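Local coordinates for probable zinc protease PqqL (Escherichia coli, PDB 6OFS), which probably acts as a periplasmic zinc-dependent metalloendopeptidase of the peptidase M16 family, at residues Q516-I521 against F679-N684; E493-L498 against I507-A512; N589-F594 against V691-R696. All coordinates share one frame; numbering follows the deposited sequence.

Contact 1 (Q516-I521 against F679-N684)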
loop_
_atom_site.group_PDB
_atom_site.type_symbol
_atom_site.label_atom_id
_atom_site.label_comp_id
_atom_site.label_asym_id
_atom_site.label_seq_id
_atom_site.Cartn_x
_atom_site.Cartn_y
_atom_site.Cartn_z
ATOM N N GLN A 516 9.480 32.433 -15.525
ATOM C CA GLN A 516 8.256 32.077 -14.791
ATOM C C GLN A 516 8.340 30.720 -14.060
ATOM O O GLN A 516 7.315 30.213 -13.600
ATOM C CB GLN A 516 7.006 32.148 -15.700
ATOM C CG GLN A 516 5.964 33.157 -15.228
ATOM C CD GLN A 516 6.122 34.524 -15.853
ATOM O OE1 GLN A 516 7.231 35.010 -16.115
ATOM N NE2 GLN A 516 5.001 35.185 -16.099
ATOM N N LYS A 517 9.555 30.157 -13.930
ATOM C CA LYS A 517 9.785 28.880 -13.254
ATOM C C LYS A 517 10.446 29.116 -11.903
ATOM O O LYS A 517 11.321 29.978 -11.779
ATOM C CB LYS A 517 10.665 27.931 -14.091
ATOM C CG LYS A 517 10.261 27.750 -15.561
ATOM C CD LYS A 517 11.119 26.688 -16.274
ATOM C CE LYS A 517 12.506 27.159 -16.658
ATOM N NZ LYS A 517 13.532 26.097 -16.460
ATOM N N LEU A 518 10.037 28.333 -10.899
ATOM C CA LEU A 518 10.577 28.395 -9.544
ATOM C C LEU A 518 11.214 27.061 -9.193
ATOM O O LEU A 518 10.675 26.018 -9.532
ATOM C CB LEU A 518 9.464 28.744 -8.533
ATOM C CG LEU A 518 9.869 28.923 -7.064
ATOM C CD1 LEU A 518 10.597 30.239 -6.834
ATOM C CD2 LEU A 518 8.668 28.844 -6.159
ATOM N N GLN A 519 12.368 27.100 -8.539
ATOM C CA GLN A 519 13.050 25.892 -8.102
ATOM C C GLN A 519 13.326 25.941 -6.603
ATOM O O GLN A 519 13.857 26.931 -6.092
ATOM C CB GLN A 519 14.355 25.664 -8.879
ATOM C CG GLN A 519 14.926 24.253 -8.717
ATOM C CD GLN A 519 14.282 23.241 -9.633
ATOM O OE1 GLN A 519 14.161 23.438 -10.849
ATOM N NE2 GLN A 519 13.872 22.119 -9.070
ATOM N N ILE A 520 12.928 24.864 -5.905
ATOM C CA ILE A 520 13.199 24.671 -4.493
ATOM C C ILE A 520 14.037 23.408 -4.392
ATOM O O ILE A 520 13.599 22.350 -4.850
ATOM C CB ILE A 520 11.938 24.617 -3.587
ATOM C CG1 ILE A 520 11.020 25.850 -3.803
ATOM C CG2 ILE A 520 12.345 24.461 -2.092
ATOM C CD1 ILE A 520 9.578 25.728 -3.230
ATOM N N ILE A 521 15.257 23.529 -3.845
ATOM C CA ILE A 521 16.106 22.372 -3.587
ATOM C C ILE A 521 16.384 22.266 -2.104
ATOM O O ILE A 521 17.118 23.085 -1.547
ATOM C CB ILE A 521 17.392 22.218 -4.432
ATOM C CG1 ILE A 521 17.133 22.484 -5.930
ATOM C CG2 ILE A 521 17.999 20.817 -4.204
ATOM C CD1 ILE A 521 18.377 22.503 -6.795
ATOM N N PHE A 679 17.339 24.967 2.338
ATOM C CA PHE A 679 16.412 25.089 1.211
ATOM C C PHE A 679 16.927 26.154 0.272
ATOM O O PHE A 679 17.047 27.307 0.675
ATOM C CB PHE A 679 15.001 25.479 1.686
ATOM C CG PHE A 679 14.332 24.455 2.563
ATOM C CD1 PHE A 679 13.557 23.446 2.011
ATOM C CD2 PHE A 679 14.468 24.506 3.947
ATOM C CE1 PHE A 679 12.929 22.502 2.823
ATOM C CE2 PHE A 679 13.838 23.563 4.762
ATOM C CZ PHE A 679 13.072 22.565 4.194
ATOM N N VAL A 680 17.232 25.779 -0.974
ATOM C CA VAL A 680 17.690 26.713 -2.010
ATOM C C VAL A 680 16.486 27.077 -2.908
ATOM O O VAL A 680 15.987 26.231 -3.635
ATOM C CB VAL A 680 18.922 26.176 -2.798
ATOM C CG1 VAL A 680 19.269 27.090 -3.972
ATOM C CG2 VAL A 680 20.130 25.996 -1.878
ATOM N N ILE A 681 15.995 28.316 -2.801
ATOM C CA ILE A 681 14.847 28.792 -3.577
ATOM C C ILE A 681 15.319 29.785 -4.651
ATOM O O ILE A 681 15.862 30.842 -4.321
ATOM C CB ILE A 681 13.686 29.320 -2.673
ATOM C CG1 ILE A 681 13.309 28.292 -1.568
ATOM C CG2 ILE A 681 12.450 29.723 -3.512
ATOM C CD1 ILE A 681 12.633 28.880 -0.373
ATOM N N VAL A 682 15.181 29.397 -5.934
ATOM C CA VAL A 682 15.632 30.190 -7.083
ATOM C C VAL A 682 14.465 30.521 -8.026
ATOM O O VAL A 682 13.784 29.613 -8.513
ATOM C CB VAL A 682 16.843 29.535 -7.809
ATOM C CG1 VAL A 682 17.261 30.337 -9.039
ATOM C CG2 VAL A 682 18.027 29.375 -6.859
ATOM N N GLY A 683 14.248 31.817 -8.245
ATOM C CA GLY A 683 13.173 32.326 -9.092
ATOM C C GLY A 683 12.717 33.736 -8.769
ATOM O O GLY A 683 13.282 34.389 -7.886
ATOM N N ASN A 684 11.677 34.216 -9.487
ATOM C CA ASN A 684 11.139 35.575 -9.320
ATOM C C ASN A 684 9.731 35.612 -8.691
ATOM O O ASN A 684 8.727 35.625 -9.414
ATOM C CB ASN A 684 11.179 36.346 -10.652
ATOM C CG ASN A 684 12.547 36.465 -11.280
ATOM O OD1 ASN A 684 13.579 36.494 -10.598
ATOM N ND2 ASN A 684 12.584 36.548 -12.604
#
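I520 and I681 form the apolar centre of this contact. Their side chains lie side by side and point the same way, with I520 CG2 4.0 Å from I681 CG1. The two residues are an antiparallel non-hydrogen-bonded pair: their own N-H and C=O groups do not pair with each other, and both side chains lie on the sheet face covered by helix 591-602, where F594 and I597 pack. L518 joins from one end: with CG anti to the backbone N (chi1 -177°), its side chain slants over to I681 and puts CD1 3.8 Å from I681 CG2. At the other end F679 offers the edge of its ring, CD1 lying 4.4 Å from I520 CG2.

Strands 517-521 and 679-682 run antiparallel, their directions 171° apart, as neighbours well inside the seven-stranded mixed sheet of an alpha/beta unit in the C-terminal half of the protein. On the reverse face, which carries Q519, I521, V680 and V682, helix 848-862 packs through A852 against I521 and V682.

Outward from the carbon core, the backbone supplies the polar part. Q519 pairs with V682 through two bonds, the one from V682 N to Q519 O being 2.8 Å long. I521 pairs with V680 in the same manner. There the bond from V680 N to I521 O is also 2.8 Å, but as an exception its donor stands above the carbonyl plane, 35° out of it, although the N-H points almost straight at the oxygen. Beyond V682 the chain passes through G683, whose backbone angles call for glycine: a CB would be jammed against the carbonyl O of V682 and would also run into L518 CD1. N684 follows and donates from ND2 to S511 O.

Contact 2 (E493-L498 against I507-A512)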
loop_
_atom_site.group_PDB
_atom_site.type_symbol
_atom_site.label_atom_id
_atom_site.label_comp_id
_atom_site.label_asym_id
_atom_site.label_seq_id
_atom_site.Cartn_x
_atom_site.Cartn_y
_atom_site.Cartn_z
ATOM N N GLU A 493 25.438 39.791 -3.962
ATOM C CA GLU A 493 24.549 40.745 -4.639
ATOM C C GLU A 493 23.134 40.173 -4.856
ATOM O O GLU A 493 22.139 40.887 -4.661
ATOM C CB GLU A 493 25.182 41.236 -5.964
ATOM C CG GLU A 493 24.433 42.362 -6.673
ATOM C CD GLU A 493 24.408 43.715 -5.982
ATOM O OE1 GLU A 493 23.295 44.179 -5.640
ATOM O OE2 GLU A 493 25.492 44.313 -5.789
ATOM N N ASN A 494 23.048 38.890 -5.219
ATOM C CA ASN A 494 21.745 38.277 -5.423
ATOM C C ASN A 494 21.520 37.008 -4.552
ATOM O O ASN A 494 20.778 36.115 -4.951
ATOM C CB ASN A 494 21.525 38.026 -6.906
ATOM C CG ASN A 494 20.080 38.116 -7.302
ATOM O OD1 ASN A 494 19.416 37.097 -7.476
ATOM N ND2 ASN A 494 19.558 39.338 -7.439
ATOM N N LEU A 495 22.142 36.960 -3.350
ATOM C CA LEU A 495 22.034 35.845 -2.401
ATOM C C LEU A 495 21.628 36.288 -1.005
ATOM O O LEU A 495 22.346 37.063 -0.365
ATOM C CB LEU A 495 23.343 35.040 -2.319
ATOM C CG LEU A 495 23.587 33.973 -3.370
ATOM C CD1 LEU A 495 24.785 33.129 -2.990
ATOM C CD2 LEU A 495 22.364 33.078 -3.567
ATOM N N THR A 496 20.497 35.759 -0.521
ATOM C CA THR A 496 19.981 36.069 0.812
ATOM C C THR A 496 19.880 34.798 1.652
ATOM O O THR A 496 19.536 33.735 1.135
ATOM C CB THR A 496 18.644 36.831 0.718
ATOM O OG1 THR A 496 18.750 37.857 -0.275
ATOM C CG2 THR A 496 18.226 37.460 2.054
ATOM N N SER A 497 20.185 34.911 2.942
ATOM C CA SER A 497 20.100 33.770 3.840
ATOM C C SER A 497 19.148 34.042 4.980
ATOM O O SER A 497 19.274 35.051 5.675
ATOM C CB SER A 497 21.470 33.352 4.363
ATOM O OG SER A 497 21.329 32.252 5.246
ATOM N N LEU A 498 18.194 33.135 5.165
ATOM C CA LEU A 498 17.224 33.203 6.240
ATOM C C LEU A 498 17.393 31.963 7.107
ATOM O O LEU A 498 17.540 30.863 6.575
ATOM C CB LEU A 498 15.777 33.219 5.690
ATOM C CG LEU A 498 15.425 34.171 4.542
ATOM C CD1 LEU A 498 14.129 33.760 3.892
ATOM C CD2 LEU A 498 15.327 35.617 5.015
ATOM N N ILE A 507 18.163 29.697 1.364
ATOM C CA ILE A 507 18.980 30.532 0.484
ATOM C C ILE A 507 18.072 31.058 -0.631
ATOM O O ILE A 507 17.488 30.258 -1.366
ATOM C CB ILE A 507 20.253 29.825 -0.078
ATOM C CG1 ILE A 507 21.076 29.096 1.026
ATOM C CG2 ILE A 507 21.122 30.816 -0.892
ATOM C CD1 ILE A 507 21.696 29.996 2.147
ATOM N N LEU A 508 17.936 32.389 -0.740
ATOM C CA LEU A 508 17.112 33.008 -1.789
ATOM C C LEU A 508 17.945 33.685 -2.865
ATOM O O LEU A 508 18.879 34.428 -2.555
ATOM C CB LEU A 508 16.097 34.015 -1.222
ATOM C CG LEU A 508 15.017 33.482 -0.286
ATOM C CD1 LEU A 508 14.223 34.624 0.302
ATOM C CD2 LEU A 508 14.066 32.530 -0.999
ATOM N N ALA A 509 17.581 33.444 -4.130
ATOM C CA ALA A 509 18.209 34.041 -5.312
ATOM C C ALA A 509 17.167 34.275 -6.393
ATOM O O ALA A 509 16.295 33.434 -6.623
ATOM C CB ALA A 509 19.316 33.144 -5.852
ATOM N N LYS A 510 17.248 35.434 -7.037
ATOM C CA LYS A 510 16.370 35.797 -8.143
ATOM C C LYS A 510 17.105 35.507 -9.457
ATOM O O LYS A 510 18.316 35.729 -9.539
ATOM C CB LYS A 510 15.972 37.285 -8.049
ATOM C CG LYS A 510 14.566 37.504 -7.486
ATOM C CD LYS A 510 14.304 38.958 -7.096
ATOM C CE LYS A 510 14.369 39.166 -5.599
ATOM N NZ LYS A 510 14.036 40.563 -5.212
ATOM N N SER A 511 16.399 34.973 -10.464
ATOM C CA SER A 511 17.039 34.729 -11.757
ATOM C C SER A 511 16.644 35.827 -12.736
ATOM O O SER A 511 15.447 36.104 -12.892
ATOM C CB SER A 511 16.678 33.357 -12.316
ATOM O OG SER A 511 17.403 33.109 -13.512
ATOM N N ALA A 512 17.650 36.471 -13.374
ATOM C CA ALA A 512 17.423 37.528 -14.368
ATOM C C ALA A 512 16.753 36.905 -15.601
ATOM O O ALA A 512 17.195 35.855 -16.096
ATOM C CB ALA A 512 18.734 38.209 -14.740
#
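I507 meets three residues of 495-498 from the opposite strand of a beta hairpin, in which strands 495-500 and 505-509 pair antiparallel. Its CB sits 4.2 Å from T496 O, at the backbone of the partner strand. From there the side chain divides. CG2 turns to L495, lying 3.7 Å from its CD2, and the two side chains cross obliquely. The other branch has CG1 beside the backbone N, and a second bend at chi2 (-63°) folds its end back toward the partner strand, where CD1 lies 3.9 Å from S497 OG. That contact is apolar on the isoleucine side only; the serine hydroxyl has its polar partner in R505, through NE. Helix 848-862 covers this face through I855, which touches I507, L495 and A509.

The same L495 CD2 also reaches A509, with A509 CB 3.8 Å away, so a single methyl group spans two residues of the facing strand. On the other face T496 and L508 form the antiparallel hydrogen-bonded pair. L508 N donates to T496 O, and T496 N returns a bond to L508 O. Further along that face L508 CD1 meets L498 CD1 at 3.7 Å, the two leucines touching by their terminal methyls; L498 lies two residues beyond T496, the partner of L508, and so on the same face.

Past A509 the strand pairing gives way to a side-chain contact at the exposed end of the hairpin. N494 crosses K510 at about a right angle, and K510 N is joined to N494 OD1 by a bent hydrogen bond of 2.8 Å, with 140° at the hydrogen. The placement of this amide is doubtful, however, because N494 OD1 also lies 2.7 Å from K510 O, an acceptor against an acceptor.

Contact 3 (N589-F594 against V691-R696); sequences NPEPGF and VALITR
L693 lies over F594, and most of the apolar contact between 589-594 and 691-696 is built around that pair. As a CH-pi interaction, L693 CB sits 3.8 Å from the centroid of the F594 ring and only 7° off its normal, practically above the centre. With CG beside the backbone N (chi1 -71°), the leucine then runs on past the ring, and CD1 comes to 3.7 Å from F594 CE1.

Van der Waals packing extends this outward in three directions. CD1 of L693 also reaches P590, whose CB is 4.1 Å away, while CD2 turns to the aliphatic part of E591 and lies 3.8 Å from its CG. I694 CG1 approaches F594 CE2 obliquely, at 4.0 Å. An alanine in place of F594 would probably leave the L693 side chain without the flat surface it rests on and open a gap beside I694.

The charged component is small. E591 OE1 stands 4.0 Å from R696 NE, a long salt bridge, with the carboxylate and guanidinium planes 76° apart, so the two groups are not laid flat against each other. The same OE1 is hydrogen-bonded to Y697 OH, which is therefore its closer polar partner.

No hydrogen bond joins the two segments. Carbon contacts centred on L693 thus carry the meeting of helices 591-602 and 687-697, and since the long ion pair lies among partly exposed residues, there is little directional chemistry between them.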
loop_
_atom_site.group_PDB
_atom_site.type_symbol
_atom_site.label_atom_id
_atom_site.label_comp_id
_atom_site.label_asym_id
_atom_site.label_seq_id
_atom_site.Cartn_x
_atom_site.Cartn_y
_atom_site.Cartn_z
ATOM N N ASN A 589 1.994 30.350 -9.521
ATOM C CA ASN A 589 1.398 29.340 -8.641
ATOM C C ASN A 589 2.539 28.653 -7.833
ATOM O O ASN A 589 2.919 27.507 -8.119
ATOM C CB ASN A 589 0.545 28.343 -9.448
ATOM C CG ASN A 589 -0.326 27.441 -8.610
ATOM O OD1 ASN A 589 -0.797 27.808 -7.521
ATOM N ND2 ASN A 589 -0.578 26.238 -9.116
ATOM N N PRO A 590 3.168 29.386 -6.876
ATOM C CA PRO A 590 4.298 28.798 -6.138
ATOM C C PRO A 590 3.909 27.871 -4.984
ATOM O O PRO A 590 4.615 26.887 -4.753
ATOM C CB PRO A 590 5.100 30.020 -5.673
ATOM C CG PRO A 590 4.191 31.212 -5.839
ATOM C CD PRO A 590 2.887 30.764 -6.410
ATOM N N GLU A 591 2.793 28.170 -4.273
ATOM C CA GLU A 591 2.253 27.391 -3.148
ATOM C C GLU A 591 2.347 25.854 -3.373
ATOM O O GLU A 591 2.947 25.211 -2.510
ATOM C CB GLU A 591 0.826 27.847 -2.785
ATOM C CG GLU A 591 0.304 27.315 -1.456
ATOM C CD GLU A 591 -0.735 28.174 -0.756
ATOM O OE1 GLU A 591 -0.778 28.147 0.496
ATOM O OE2 GLU A 591 -1.506 28.874 -1.453
ATOM N N PRO A 592 1.899 25.254 -4.523
ATOM C CA PRO A 592 2.057 23.796 -4.713
ATOM C C PRO A 592 3.489 23.250 -4.609
ATOM O O PRO A 592 3.678 22.148 -4.093
ATOM C CB PRO A 592 1.457 23.569 -6.103
ATOM C CG PRO A 592 0.448 24.640 -6.228
ATOM C CD PRO A 592 1.149 25.827 -5.664
ATOM N N GLY A 593 4.471 24.032 -5.067
ATOM C CA GLY A 593 5.888 23.696 -4.973
ATOM C C GLY A 593 6.316 23.504 -3.528
ATOM O O GLY A 593 6.938 22.492 -3.184
ATOM N N PHE A 594 5.915 24.451 -2.657
ATOM C CA PHE A 594 6.188 24.419 -1.219
ATOM C C PHE A 594 5.425 23.277 -0.514
ATOM O O PHE A 594 5.990 22.625 0.379
ATOM C CB PHE A 594 5.847 25.765 -0.575
ATOM C CG PHE A 594 6.803 26.879 -0.901
ATOM C CD1 PHE A 594 6.576 27.717 -1.989
ATOM C CD2 PHE A 594 7.913 27.123 -0.097
ATOM C CE1 PHE A 594 7.462 28.758 -2.285
ATOM C CE2 PHE A 594 8.796 28.171 -0.390
ATOM C CZ PHE A 594 8.565 28.981 -1.480
ATOM N N VAL A 691 8.034 34.773 1.765
ATOM C CA VAL A 691 8.329 34.579 3.199
ATOM C C VAL A 691 7.142 33.948 3.938
ATOM O O VAL A 691 7.344 33.186 4.884
ATOM C CB VAL A 691 8.874 35.834 3.943
ATOM C CG1 VAL A 691 10.269 36.225 3.451
ATOM C CG2 VAL A 691 7.906 37.016 3.880
ATOM N N ALA A 692 5.908 34.250 3.486
ATOM C CA ALA A 692 4.673 33.688 4.028
ATOM C C ALA A 692 4.635 32.164 3.778
ATOM O O ALA A 692 4.218 31.416 4.656
ATOM C CB ALA A 692 3.477 34.359 3.371
ATOM N N LEU A 693 5.117 31.720 2.596
ATOM C CA LEU A 693 5.187 30.322 2.170
ATOM C C LEU A 693 6.338 29.567 2.862
ATOM O O LEU A 693 6.208 28.377 3.153
ATOM C CB LEU A 693 5.338 30.248 0.637
ATOM C CG LEU A 693 4.102 30.626 -0.212
ATOM C CD1 LEU A 693 4.481 30.880 -1.663
ATOM C CD2 LEU A 693 3.023 29.551 -0.137
ATOM N N ILE A 694 7.460 30.264 3.112
ATOM C CA ILE A 694 8.651 29.734 3.775
ATOM C C ILE A 694 8.304 29.403 5.228
ATOM O O ILE A 694 8.672 28.336 5.705
ATOM C CB ILE A 694 9.847 30.740 3.660
ATOM C CG1 ILE A 694 10.481 30.698 2.260
ATOM C CG2 ILE A 694 10.916 30.511 4.764
ATOM C CD1 ILE A 694 11.298 31.870 1.946
ATOM N N THR A 695 7.598 30.311 5.930
ATOM C CA THR A 695 7.232 30.061 7.327
ATOM C C THR A 695 6.139 28.995 7.396
ATOM O O THR A 695 6.275 28.044 8.161
ATOM C CB THR A 695 6.912 31.353 8.109
ATOM O OG1 THR A 695 5.724 31.957 7.599
ATOM C CG2 THR A 695 8.069 32.352 8.106
ATOM N N ARG A 696 5.103 29.112 6.560
ATOM C CA ARG A 696 3.998 28.151 6.515
ATOM C C ARG A 696 4.435 26.724 6.094
ATOM O O ARG A 696 3.902 25.766 6.653
ATOM C CB ARG A 696 2.850 28.686 5.623
ATOM C CG ARG A 696 1.575 27.849 5.631
ATOM C CD ARG A 696 0.416 28.578 4.983
ATOM N NE ARG A 696 -0.578 27.649 4.441
ATOM C CZ ARG A 696 -1.677 27.262 5.083
ATOM N NH1 ARG A 696 -1.936 27.713 6.304
ATOM N NH2 ARG A 696 -2.515 26.405 4.515
#

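In the fold
Contacts 1 and 2 belong to one seven-stranded sheet: strand 677-682 of contact 1 lies beside strand 505-509 of contact 2, with probable backbone hydrogen bonds linking F679 and I681 to I507. Contact 3 joins two helices packed on that sheet, and I694 and F594 reach I681 of contact 1, while I694 touches L498 and L508 of contact 2. Contacts 1 and 3 are buried; contact 2, centred farther from the chain's middle, is only partly so. Backbone hydrogen bonds dominate contact 1, contact 2 combines two backbone bonds with leucine and isoleucine packing and a less certain asparagine bond, and contact 3 has packing with a long ion pair. All three lie away from the zinc site.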